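Local atomic coordinates of putative phosphohistidine phosphatase, SixA (Nakamurella multipartita, PDB entry 4HBZ), a protein that is probably a phosphohistidine phosphatase of the SixA type, a hydrolase of the histidine phosphatase superfamily that removes phosphate from its substrates. Residues G148-H153 against A176-V181; A19-L24 against F159-T164; V67-A72 against E92-G97; Q86-D91 against A106-D111. All blocks are in the same frame, centred on the assembly; numbering follows the deposited sequence. Where two conformers were deposited one is given.

Contact 1 of 4, residues G148-H153 against A176-V181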
loop_
_atom_site.group_PDB
_atom_site.type_symbol
_atom_site.label_atom_id
_atom_site.label_comp_id
_atom_site.label_asym_id
_atom_site.label_seq_id
_atom_site.Cartn_x
_atom_site.Cartn_y
_atom_site.Cartn_z
ATOM N N GLY A 148 13.528 -0.701 7.141
ATOM C CA GLY A 148 12.890 -1.344 6.016
ATOM C C GLY A 148 12.913 -2.852 6.151
ATOM O O GLY A 148 12.219 -3.526 5.427
ATOM N N ASP A 149 13.816 -3.380 6.989
ATOM C CA ASP A 149 13.899 -4.840 7.152
ATOM C C ASP A 149 12.582 -5.464 7.604
ATOM O O ASP A 149 12.408 -6.633 7.388
ATOM C CB ASP A 149 15.037 -5.236 8.107
ATOM C CG ASP A 149 16.443 -5.200 7.438
ATOM O OD1 ASP A 149 16.599 -5.089 6.175
ATOM O OD2 ASP A 149 17.441 -5.313 8.198
ATOM N N GLU A 150 11.693 -4.715 8.236
ATOM C CA GLU A 150 10.354 -5.238 8.592
ATOM C C GLU A 150 9.556 -5.692 7.396
ATOM O O GLU A 150 8.597 -6.487 7.537
ATOM C CB GLU A 150 9.503 -4.194 9.319
ATOM C CG GLU A 150 10.103 -3.727 10.599
ATOM C CD GLU A 150 10.964 -2.499 10.408
ATOM O OE1 GLU A 150 11.666 -2.285 9.345
ATOM O OE2 GLU A 150 10.929 -1.738 11.401
ATOM N N LEU A 151 9.904 -5.225 6.195
ATOM C CA LEU A 151 9.197 -5.616 4.987
ATOM C C LEU A 151 9.576 -6.962 4.439
ATOM O O LEU A 151 9.024 -7.426 3.421
ATOM C CB LEU A 151 9.392 -4.523 3.901
ATOM C CG LEU A 151 8.925 -3.128 4.300
ATOM C CD1 LEU A 151 9.526 -2.084 3.363
ATOM C CD2 LEU A 151 7.426 -3.012 4.277
ATOM N N ARG A 152 10.505 -7.656 5.115
ATOM C CA ARG A 152 10.987 -8.908 4.626
ATOM C C ARG A 152 9.928 -10.004 4.647
ATOM O O ARG A 152 10.023 -10.977 3.884
ATOM C CB ARG A 152 12.207 -9.332 5.442
ATOM C CG ARG A 152 11.934 -9.719 6.912
ATOM C CD ARG A 152 13.231 -9.923 7.643
ATOM N NE ARG A 152 13.086 -10.336 9.039
ATOM C CZ ARG A 152 12.833 -9.514 10.050
ATOM N NH1 ARG A 152 12.701 -8.195 9.872
ATOM N NH2 ARG A 152 12.736 -10.006 11.282
ATOM N N HIS A 153 8.946 -9.860 5.527
ATOM C CA HIS A 153 7.763 -10.714 5.537
ATOM C C HIS A 153 6.585 -9.889 5.106
ATOM O O HIS A 153 6.327 -8.811 5.667
ATOM C CB HIS A 153 7.541 -11.259 6.928
ATOM C CG HIS A 153 8.604 -12.220 7.336
ATOM N ND1 HIS A 153 9.437 -11.982 8.401
ATOM C CD2 HIS A 153 9.043 -13.377 6.767
ATOM C CE1 HIS A 153 10.335 -12.949 8.480
ATOM N NE2 HIS A 153 10.132 -13.799 7.495
ATOM N N ALA A 176 9.677 7.868 1.980
ATOM C CA ALA A 176 8.740 7.908 3.118
ATOM C C ALA A 176 9.337 7.044 4.216
ATOM O O ALA A 176 10.019 6.079 3.925
ATOM C CB ALA A 176 7.367 7.414 2.719
ATOM N N GLU A 177 8.998 7.366 5.449
ATOM C CA GLU A 177 9.491 6.613 6.597
ATOM C C GLU A 177 8.456 5.571 7.001
ATOM O O GLU A 177 7.249 5.841 7.037
ATOM C CB GLU A 177 9.690 7.557 7.774
ATOM C CG GLU A 177 10.871 8.519 7.572
ATOM C CD GLU A 177 11.133 9.289 8.859
ATOM O OE1 GLU A 177 11.590 8.665 9.878
ATOM O OE2 GLU A 177 10.817 10.491 8.871
ATOM N N LEU A 178 8.946 4.389 7.320
ATOM C CA LEU A 178 8.066 3.292 7.686
ATOM C C LEU A 178 7.629 3.454 9.122
ATOM O O LEU A 178 8.504 3.529 10.039
ATOM C CB LEU A 178 8.800 1.984 7.497
ATOM C CG LEU A 178 8.048 0.700 7.826
ATOM C CD1 LEU A 178 6.807 0.526 6.941
ATOM C CD2 LEU A 178 8.967 -0.470 7.589
ATOM N N GLN A 179 6.318 3.456 9.341
ATOM C CA GLN A 179 5.723 3.556 10.679
ATOM C C GLN A 179 5.434 2.181 11.283
ATOM O O GLN A 179 5.685 1.963 12.481
ATOM C CB GLN A 179 4.448 4.426 10.670
ATOM C CG GLN A 179 4.639 5.844 10.123
ATOM C CD GLN A 179 5.786 6.552 10.795
ATOM O OE1 GLN A 179 5.766 6.746 12.016
ATOM N NE2 GLN A 179 6.816 6.903 10.030
ATOM N N LEU A 180 4.858 1.315 10.469
ATOM C CA LEU A 180 4.471 -0.009 10.913
ATOM C C LEU A 180 4.174 -0.921 9.763
ATOM O O LEU A 180 3.793 -0.484 8.672
ATOM C CB LEU A 180 3.312 0.045 11.883
ATOM C CG LEU A 180 2.037 0.625 11.441
ATOM C CD1 LEU A 180 1.073 -0.537 11.159
ATOM C CD2 LEU A 180 1.431 1.503 12.535
ATOM N N VAL A 181 4.302 -2.224 10.042
ATOM C CA VAL A 181 3.854 -3.265 9.146
ATOM C C VAL A 181 2.871 -4.108 9.959
ATOM O O VAL A 181 3.235 -4.610 11.041
ATOM C CB VAL A 181 5.001 -4.101 8.553
ATOM C CG1 VAL A 181 4.458 -5.171 7.593
ATOM C CG2 VAL A 181 6.048 -3.215 7.889
#

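Contact 2 of 4, residues A19-L24 against F159-T164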
loop_
_atom_site.group_PDB
_atom_site.type_symbol
_atom_site.label_atom_id
_atom_site.label_comp_id
_atom_site.label_asym_id
_atom_site.label_seq_id
_atom_site.Cartn_x
_atom_site.Cartn_y
_atom_site.Cartn_z
ATOM N N ALA A 19 2.582 15.809 7.562
ATOM C CA ALA A 19 2.940 14.566 6.933
ATOM C C ALA A 19 1.723 13.935 6.275
ATOM O O ALA A 19 0.589 13.994 6.793
ATOM C CB ALA A 19 3.474 13.636 7.977
ATOM N N ARG A 20 1.967 13.269 5.178
ATOM C CA ARG A 20 0.979 12.477 4.485
ATOM C C ARG A 20 1.176 11.019 4.842
ATOM O O ARG A 20 2.307 10.615 5.175
ATOM C CB ARG A 20 1.146 12.690 2.997
ATOM C CG ARG A 20 0.689 14.062 2.582
ATOM C CD ARG A 20 1.088 14.359 1.161
ATOM N NE ARG A 20 0.651 15.705 0.844
ATOM C CZ ARG A 20 1.309 16.787 1.247
ATOM N NH1 ARG A 20 2.411 16.666 2.006
ATOM N NH2 ARG A 20 0.857 17.980 0.924
ATOM N N THR A 21 0.090 10.240 4.804
ATOM C CA THR A 21 0.125 8.827 5.193
ATOM C C THR A 21 -0.171 7.958 3.988
ATOM O O THR A 21 -1.176 8.158 3.308
ATOM C CB THR A 21 -0.914 8.534 6.268
ATOM O OG1 THR A 21 -0.641 9.357 7.448
ATOM C CG2 THR A 21 -0.949 7.098 6.638
ATOM N N LEU A 22 0.733 7.050 3.729
ATOM C CA LEU A 22 0.621 6.098 2.649
ATOM C C LEU A 22 0.493 4.688 3.167
ATOM O O LEU A 22 1.280 4.268 4.018
ATOM C CB LEU A 22 1.874 6.170 1.774
ATOM C CG LEU A 22 1.946 5.215 0.609
ATOM C CD1 LEU A 22 0.854 5.497 -0.398
ATOM C CD2 LEU A 22 3.325 5.274 -0.081
ATOM N N VAL A 23 -0.516 3.957 2.722
ATOM C CA VAL A 23 -0.724 2.574 3.133
ATOM C C VAL A 23 -0.527 1.711 1.882
ATOM O O VAL A 23 -1.222 1.919 0.864
ATOM C CB VAL A 23 -2.127 2.318 3.704
ATOM C CG1 VAL A 23 -2.216 0.866 4.163
ATOM C CG2 VAL A 23 -2.377 3.259 4.875
ATOM N N LEU A 24 0.434 0.808 1.942
ATOM C CA LEU A 24 0.741 -0.107 0.872
ATOM C C LEU A 24 0.276 -1.502 1.255
ATOM O O LEU A 24 0.843 -2.075 2.176
ATOM C CB LEU A 24 2.221 -0.098 0.546
ATOM C CG LEU A 24 2.870 1.179 0.060
ATOM C CD1 LEU A 24 4.345 1.008 -0.144
ATOM C CD2 LEU A 24 2.135 1.666 -1.201
ATOM N N PHE A 159 -0.171 -5.066 5.242
ATOM C CA PHE A 159 0.030 -3.694 4.788
ATOM C C PHE A 159 1.078 -2.996 5.610
ATOM O O PHE A 159 1.337 -3.307 6.749
ATOM C CB PHE A 159 -1.284 -2.892 4.780
ATOM C CG PHE A 159 -1.946 -2.727 6.127
ATOM C CD1 PHE A 159 -1.607 -1.694 6.990
ATOM C CD2 PHE A 159 -2.919 -3.659 6.519
ATOM C CE1 PHE A 159 -2.243 -1.560 8.211
ATOM C CE2 PHE A 159 -3.528 -3.532 7.741
ATOM C CZ PHE A 159 -3.215 -2.478 8.560
ATOM N N ALA A 160 1.732 -2.048 4.950
ATOM C CA ALA A 160 2.722 -1.131 5.553
ATOM C C ALA A 160 2.183 0.276 5.571
ATOM O O ALA A 160 1.481 0.698 4.619
ATOM C CB ALA A 160 4.016 -1.149 4.746
ATOM N N VAL A 161 2.431 0.968 6.657
ATOM C CA VAL A 161 2.019 2.340 6.831
ATOM C C VAL A 161 3.279 3.196 6.853
ATOM O O VAL A 161 4.199 2.946 7.641
ATOM C CB VAL A 161 1.256 2.560 8.146
ATOM C CG1 VAL A 161 0.804 4.031 8.283
ATOM C CG2 VAL A 161 0.079 1.599 8.277
ATOM N N LEU A 162 3.333 4.164 5.933
ATOM C CA LEU A 162 4.460 5.047 5.795
ATOM C C LEU A 162 4.022 6.501 5.868
ATOM O O LEU A 162 2.867 6.799 5.656
ATOM C CB LEU A 162 5.193 4.803 4.473
ATOM C CG LEU A 162 5.623 3.363 4.204
ATOM C CD1 LEU A 162 4.618 2.645 3.325
ATOM C CD2 LEU A 162 7.013 3.304 3.580
ATOM N N SER A 163 4.961 7.383 6.197
ATOM C CA SER A 163 4.676 8.785 6.336
ATOM C C SER A 163 5.720 9.553 5.532
ATOM O O SER A 163 6.926 9.251 5.581
ATOM C CB SER A 163 4.786 9.165 7.812
ATOM O OG SER A 163 4.447 10.498 7.963
ATOM N N THR A 164 5.241 10.604 4.858
ATOM C CA THR A 164 6.132 11.473 4.049
ATOM C C THR A 164 5.763 12.922 4.277
ATOM O O THR A 164 4.577 13.284 4.363
ATOM C CB THR A 164 6.124 11.113 2.562
ATOM O OG1 THR A 164 7.139 11.879 1.860
ATOM C CG2 THR A 164 4.818 11.345 1.900
HETATM O O HOH W 1 1.528 10.571 8.467
#

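Contact 3 of 4, residues V67-A72 against E92-G97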
loop_
_atom_site.group_PDB
_atom_site.type_symbol
_atom_site.label_atom_id
_atom_site.label_comp_id
_atom_site.label_asym_id
_atom_site.label_seq_id
_atom_site.Cartn_x
_atom_site.Cartn_y
_atom_site.Cartn_z
ATOM N N VAL A 67 -5.844 3.645 -4.676
ATOM C CA VAL A 67 -5.367 3.193 -6.007
ATOM C C VAL A 67 -5.357 1.662 -5.919
ATOM O O VAL A 67 -4.681 1.082 -5.031
ATOM C CB VAL A 67 -3.993 3.750 -6.398
ATOM C CG1 VAL A 67 -3.740 3.460 -7.865
ATOM C CG2 VAL A 67 -3.892 5.267 -6.090
ATOM N N CYS A 68 -6.091 0.988 -6.813
ATOM C CA CYS A 68 -6.331 -0.432 -6.681
ATOM C C CYS A 68 -6.145 -1.170 -8.000
ATOM O O CYS A 68 -6.658 -0.745 -9.012
ATOM C CB CYS A 68 -7.761 -0.642 -6.179
ATOM S SG CYS A 68 -8.211 -2.340 -5.717
ATOM N N SER A 69 -5.408 -2.271 -7.972
ATOM C CA SER A 69 -5.358 -3.178 -9.117
ATOM C C SER A 69 -6.760 -3.628 -9.533
ATOM O O SER A 69 -7.647 -3.839 -8.711
ATOM C CB SER A 69 -4.533 -4.402 -8.744
ATOM O OG SER A 69 -4.621 -5.394 -9.721
ATOM N N THR A 70 -6.941 -3.810 -10.831
ATOM C CA THR A 70 -8.214 -4.227 -11.398
ATOM C C THR A 70 -8.534 -5.710 -11.160
ATOM O O THR A 70 -9.658 -6.143 -11.393
ATOM C CB THR A 70 -8.255 -3.940 -12.885
ATOM O OG1 THR A 70 -7.064 -4.491 -13.479
ATOM C CG2 THR A 70 -8.353 -2.406 -13.133
ATOM N N ALA A 71 -7.573 -6.491 -10.666
ATOM C CA ALA A 71 -7.815 -7.918 -10.429
ATOM C C ALA A 71 -8.990 -8.083 -9.441
ATOM O O ALA A 71 -9.163 -7.262 -8.504
ATOM C CB ALA A 71 -6.597 -8.604 -9.883
ATOM N N ALA A 72 -9.739 -9.155 -9.598
ATOM C CA ALA A 72 -10.835 -9.467 -8.640
ATOM C C ALA A 72 -10.310 -9.479 -7.189
ATOM O O ALA A 72 -10.935 -8.964 -6.289
ATOM C CB ALA A 72 -11.523 -10.763 -8.981
ATOM N N GLU A 92 -2.497 -0.749 -14.525
ATOM C CA GLU A 92 -1.076 -0.558 -14.240
ATOM C C GLU A 92 -0.662 -1.224 -12.941
ATOM O O GLU A 92 0.487 -1.638 -12.819
ATOM C CB GLU A 92 -0.703 0.923 -14.192
ATOM C CG GLU A 92 -0.862 1.705 -15.523
ATOM C CD GLU A 92 -2.275 2.131 -15.887
ATOM O OE1 GLU A 92 -3.297 1.757 -15.277
ATOM O OE2 GLU A 92 -2.367 2.864 -16.897
ATOM N N LEU A 93 -1.582 -1.398 -11.980
ATOM C CA LEU A 93 -1.248 -2.028 -10.705
ATOM C C LEU A 93 -1.324 -3.542 -10.785
ATOM O O LEU A 93 -0.925 -4.204 -9.842
ATOM C CB LEU A 93 -2.109 -1.510 -9.573
ATOM C CG LEU A 93 -1.594 -0.338 -8.746
ATOM C CD1 LEU A 93 -1.270 0.872 -9.599
ATOM C CD2 LEU A 93 -2.524 0.015 -7.604
ATOM N N TYR A 94 -1.826 -4.093 -11.885
ATOM C CA TYR A 94 -1.865 -5.546 -12.103
ATOM C C TYR A 94 -0.582 -5.931 -12.856
ATOM O O TYR A 94 -0.546 -6.056 -14.059
ATOM C CB TYR A 94 -3.122 -5.939 -12.850
ATOM C CG TYR A 94 -3.224 -7.422 -13.137
ATOM C CD1 TYR A 94 -3.377 -8.346 -12.118
ATOM C CD2 TYR A 94 -3.217 -7.899 -14.451
ATOM C CE1 TYR A 94 -3.513 -9.668 -12.356
ATOM C CE2 TYR A 94 -3.351 -9.255 -14.710
ATOM C CZ TYR A 94 -3.475 -10.139 -13.626
ATOM O OH TYR A 94 -3.638 -11.488 -13.939
ATOM N N GLY A 95 0.480 -6.093 -12.090
ATOM C CA GLY A 95 1.781 -6.436 -12.630
ATOM C C GLY A 95 2.738 -5.314 -12.855
ATOM O O GLY A 95 3.876 -5.552 -13.249
ATOM N N GLY A 96 2.334 -4.064 -12.586
ATOM C CA GLY A 96 3.258 -2.974 -12.631
ATOM C C GLY A 96 4.370 -3.104 -11.608
ATOM O O GLY A 96 4.246 -3.836 -10.630
ATOM N N GLY A 97 5.452 -2.395 -11.868
ATOM C CA GLY A 97 6.595 -2.310 -10.934
ATOM C C GLY A 97 6.505 -1.091 -10.017
ATOM O O GLY A 97 5.526 -0.346 -10.004
#

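Contact 4 of 4, residues Q86-D91 against A106-D111. With ACY (acetic acid), chain B.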
loop_
_atom_site.group_PDB
_atom_site.type_symbol
_atom_site.label_atom_id
_atom_site.label_comp_id
_atom_site.label_asym_id
_atom_site.label_seq_id
_atom_site.Cartn_x
_atom_site.Cartn_y
_atom_site.Cartn_z
ATOM N N GLN A 86 -12.716 7.624 -2.560
ATOM C CA GLN A 86 -12.707 7.608 -4.020
ATOM C C GLN A 86 -11.675 6.560 -4.451
ATOM O O GLN A 86 -10.600 6.505 -3.868
ATOM C CB GLN A 86 -12.418 8.981 -4.604
ATOM C CG GLN A 86 -11.193 9.708 -4.119
ATOM C CD GLN A 86 -11.030 11.120 -4.767
ATOM O OE1 GLN A 86 -10.738 11.238 -5.958
ATOM N NE2 GLN A 86 -11.216 12.179 -3.970
ATOM N N VAL A 87 -12.018 5.745 -5.440
ATOM C CA VAL A 87 -11.148 4.644 -5.878
ATOM C C VAL A 87 -10.731 4.851 -7.326
ATOM O O VAL A 87 -11.571 5.194 -8.175
ATOM C CB VAL A 87 -11.806 3.273 -5.724
ATOM C CG1 VAL A 87 -10.817 2.150 -6.100
ATOM C CG2 VAL A 87 -12.415 3.092 -4.352
ATOM N N ARG A 88 -9.436 4.697 -7.582
ATOM C CA ARG A 88 -8.856 4.716 -8.916
ATOM C C ARG A 88 -8.413 3.294 -9.225
ATOM O O ARG A 88 -7.390 2.841 -8.699
ATOM C CB ARG A 88 -7.688 5.663 -8.925
ATOM C CG ARG A 88 -8.073 7.128 -8.579
ATOM C CD ARG A 88 -6.928 8.007 -8.077
ATOM N NE ARG A 88 -6.046 8.428 -9.137
ATOM C CZ ARG A 88 -6.084 9.610 -9.773
ATOM N NH1 ARG A 88 -5.216 9.802 -10.755
ATOM N NH2 ARG A 88 -6.981 10.556 -9.501
ATOM N N TYR A 89 -9.183 2.593 -10.036
ATOM C CA TYR A 89 -8.833 1.244 -10.435
ATOM C C TYR A 89 -7.846 1.348 -11.614
ATOM O O TYR A 89 -8.091 2.083 -12.583
ATOM C CB TYR A 89 -10.052 0.423 -10.842
ATOM C CG TYR A 89 -10.965 0.123 -9.681
ATOM C CD1 TYR A 89 -10.597 -0.834 -8.703
ATOM C CD2 TYR A 89 -12.149 0.838 -9.514
ATOM C CE1 TYR A 89 -11.440 -1.085 -7.631
ATOM C CE2 TYR A 89 -12.961 0.584 -8.436
ATOM C CZ TYR A 89 -12.587 -0.395 -7.515
ATOM O OH TYR A 89 -13.447 -0.625 -6.431
ATOM N N ARG A 90 -6.774 0.580 -11.580
ATOM C CA ARG A 90 -5.697 0.697 -12.566
ATOM C C ARG A 90 -5.175 -0.653 -12.990
ATOM O O ARG A 90 -4.674 -1.413 -12.161
ATOM C CB ARG A 90 -4.572 1.545 -12.017
ATOM C CG ARG A 90 -4.896 2.994 -11.735
ATOM C CD ARG A 90 -5.052 3.754 -13.031
ATOM N NE ARG A 90 -5.294 5.194 -12.801
ATOM C CZ ARG A 90 -6.476 5.757 -12.651
ATOM N NH1 ARG A 90 -7.625 5.053 -12.599
ATOM N NH2 ARG A 90 -6.528 7.095 -12.461
ATOM N N ASP A 91 -5.226 -0.922 -14.302
ATOM C CA ASP A 91 -4.519 -2.066 -14.857
ATOM C C ASP A 91 -3.026 -1.965 -14.634
ATOM O O ASP A 91 -2.339 -2.997 -14.513
ATOM C CB ASP A 91 -4.845 -2.197 -16.337
ATOM C CG ASP A 91 -6.253 -2.718 -16.601
ATOM O OD1 ASP A 91 -6.813 -3.614 -15.881
ATOM O OD2 ASP A 91 -6.809 -2.290 -17.659
ATOM N N ALA A 106 1.516 9.344 -7.447
ATOM C CA ALA A 106 1.825 10.748 -7.744
ATOM C C ALA A 106 0.723 11.526 -8.385
ATOM O O ALA A 106 0.667 12.762 -8.310
ATOM C CB ALA A 106 3.028 10.811 -8.661
ATOM N N ALA A 107 -0.212 10.847 -9.037
ATOM C CA ALA A 107 -1.307 11.441 -9.747
ATOM C C ALA A 107 -2.599 11.684 -8.905
ATOM O O ALA A 107 -3.554 12.275 -9.433
ATOM C CB ALA A 107 -1.631 10.604 -11.008
ATOM N N VAL A 108 -2.624 11.210 -7.651
ATOM C CA VAL A 108 -3.817 11.380 -6.818
ATOM C C VAL A 108 -4.053 12.870 -6.534
ATOM O O VAL A 108 -3.138 13.721 -6.662
ATOM C CB VAL A 108 -3.724 10.622 -5.456
ATOM C CG1 VAL A 108 -3.505 9.149 -5.739
ATOM C CG2 VAL A 108 -2.721 11.209 -4.522
ATOM N N PRO A 109 -5.269 13.218 -6.158
ATOM C CA PRO A 109 -5.539 14.623 -5.753
ATOM C C PRO A 109 -4.539 15.086 -4.730
ATOM O O PRO A 109 -4.272 14.448 -3.731
ATOM C CB PRO A 109 -6.950 14.560 -5.200
ATOM C CG PRO A 109 -7.585 13.443 -6.000
ATOM C CD PRO A 109 -6.505 12.412 -6.208
ATOM N N ALA A 110 -3.910 16.217 -4.995
ATOM C CA ALA A 110 -2.785 16.635 -4.243
ATOM C C ALA A 110 -3.116 16.860 -2.787
ATOM O O ALA A 110 -2.221 16.679 -1.971
ATOM C CB ALA A 110 -2.234 17.936 -4.827
ATOM N N ASP A 111 -4.341 17.253 -2.453
ATOM C CA ASP A 111 -4.661 17.565 -1.072
ATOM C C ASP A 111 -5.062 16.318 -0.271
ATOM O O ASP A 111 -5.386 16.435 0.909
ATOM C CB ASP A 111 -5.796 18.603 -0.974
ATOM C CG ASP A 111 -5.379 19.973 -1.478
ATOM O OD1 ASP A 111 -4.163 20.274 -1.444
ATOM O OD2 ASP A 111 -6.281 20.743 -1.907
HETATM C C ACY B . -10.067 7.638 -11.944
HETATM O O ACY B . -10.114 6.397 -12.191
HETATM O OXT ACY B . -9.053 8.352 -12.172
HETATM C CH3 ACY B . -11.281 8.306 -11.359
#

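Contact 1 of 4, residues G148-H153 against A176-V181
The carboxylate of Glu-150 is the flat group that meets the strand: its OE1 lies 3.7 Å from Leu-178 CD2. The bend at chi2 (92°) sets CD back over the turn, and OE1 takes a weak 3.3 Å hydrogen bond from Gly-148 N. Just after the 3-10 turn 149-151, the guanidinium of Arg-152 has the Asp-149 carbonyl at its edge, in plane, with NH1 2.9 Å from Asp-149 O. That oxygen also accepts from Arg-152 N, and the two donors arrive from opposite faces of the carbonyl plane.

Apolar branches carry the rest of the contact. Val-181 CG2 touches two neighbours, 3.9 Å from Glu-150 CB and 3.9 Å from Leu-151 CD2, the leucine and valine side chains crossing at about a right angle. Leu-178 CD2 reaches Leu-151 CG at 4.2 Å and also lies against Gly-148 CA. Both leucines also pack on helix 123-138, Leu-151 on Trp-129 and Leu-178 on Val-132. Between Leu-178 and Val-181 the strand carries a classic beta bulge, where Gln-179 and Leu-180 both face Val-161.

No hydrogen bond joins the two segments, and only 205 Å² is buried. The loop therefore covers this outermost strand mainly by apolar packing, with the Glu-150 carboxylate lying against Leu-178 CD2 and the hydrogen bonds described for Glu-150 and Arg-152 staying within the loop.

Contact 2 of 4, residues A19-L24 against F159-T164
Arg-20 to Leu-24 pairs antiparallel with Ala-160 to Thr-164, the short strand axes 4.6 Å apart at closest and their directions 155° from one another, with six backbone hydrogen bonds in the pairs Arg-20/Thr-164, Leu-22/Leu-162 and Leu-24/Ala-160. The shortest runs from Arg-20 N to Thr-164 O, 2.7 Å and nearly straight (171°).

Leu-22, Leu-24 and Leu-162 share the face that helix 123-138 covers. There Leu-24 CD1 meets Leu-162 CD1 at 3.8 Å, the two side chains crossing at about a right angle. Beside them Arg-20 CB packs on Thr-164 CG2 at 4.1 Å, while Thr-164 OG1 turns from the pair to bond with Gly-175 O and Gly-166 N.

The other face holds Thr-21, Val-23, Val-161 and Ser-163. Thr-21 CG2 touches Val-161 CG1 at 3.9 Å. With Phe-159 CG between the backbone N and the carbonyl carbon (chi1 62°), the ring starts out beside Val-23 CG1, 4.1 Å from Phe-159 CG. The same methyl lies 3.9 Å from Phe-159 CD1, an oblique approach to a ring whose edge carries Val-161 CG2 in plane. Near the strand end, a water lies 3.0 Å from Ser-163 OG and gives a weak bond to Arg-20 O.

This ladder joins the parallel strands of the mixed central sheet to 159-164, the one strand that runs against the others, as in the alpha/beta fold of histidine phosphatases, where the first strand leads to the Arg-His signature.

Contact 3 of 4, residues V67-A72 against E92-G97
Ser-69 and Tyr-94 meet beside the probable active site, where Ser-69 OG is hydrogen-bonded to His-120 NE2, a histidine that sequence suggests is the family's second active-site histidine. Besides that bond, Ser-69 OG accepts one from Ala-71 N, 3.3 Å and almost straight at 172°, which makes an ST turn just ahead of helix 72-81. With OG anti to the backbone N (chi1 171°), the oxygen comes within 3.5 Å of Tyr-94 CB. An alanine here would probably leave His-120 NE2 and Ala-71 N without this oxygen, set the histidine ring freer to turn and open a gap beside Tyr-94 CB.

Tyr-94 CD1 lies 3.9 Å from Ala-71 CB, an oblique approach to the ring. The same ring stands edge-to-face with His-37, and its OH is hydrogen-bonded to Asp-36 OD2; the OH bond and the His-37 stack probably limit its rotation.

Deeper in, the contact is apolar. Leu-93 CB sits 3.7 Å from Ser-69 CA, and its CD2 lies 3.5 Å from Val-67 O and 3.7 Å from Val-67 CG1, the leucine and valine side chains crossing at about a right angle. Ile-101 of helix 98-106 also touches Leu-93.

Strand-end loops gathered round a histidine at the C-terminal edge of parallel strands are characteristic of the histidine phosphatase active site, to which this arrangement probably corresponds.

Contact 4 of 4, residues Q86-D91 against A106-D111
Arg-88, on outermost strand 86-90 of the mixed alpha/beta sheet, reaches across to the loop that follows helix 98-106. Its CB lies over one face of the Arg-90 guanidinium, 3.6 Å above the plane and offset toward the rim, and CG is 3.9 Å from OXT of a bound acetate, probably from the crystallisation liquor. CD passes Val-108 CG1, and the bend at chi3 (76°) turns NE off the extended course. CZ is sandwiched, with Val-108 CA 4.1 Å above one face and acetate OXT over the other. NH1 comes within 3.3 Å of Ala-107 O, but over the face and at too poor an angle for a hydrogen bond; NH2 sits 3.8 Å from Pro-109 CD.

Arg-90 holds the acetate with two nearly straight bonds, NH1 to O at 2.9 Å and NH2 to OXT at 2.8 Å. Its NE forms a salt bridge to Glu-104, and NH1 also donates to Tyr-89 O. An alanine at Arg-90 would probably leave the Glu-104 charge without its mate, the acetate without either bond and Arg-88 CB without its flat neighbour. At the start of strand 86-90, Gln-86 and Pro-109 slide past each other in opposite directions, with Gln-86 OE1 3.8 Å from Pro-109 CG.

All four contacts reach one mixed sheet, ordered 86-90, 65-69, 114-119, 20-26, 159-164, 177-182. Contact 4 lies at one outer strand and contact 1 at the other, their centres about 23 Å apart on opposite sides of the chain's centre. Contact 2 joins first and late strands across 135 residues, enclosing contacts 3 and 4 along the chain, and touches contact 1 through Glu-177 N to Ser-163 O. Contacts 3 and 4, centres about 12 Å apart, alternate in sequence and meet through Thr-70 OG1 to Asp-91 OD1. Contact 3, on the parallel side, lies by the probable active site, while contact 2 pairs the antiparallel strand 159-164 and contact 1 packs a loop on the outer strand beyond it.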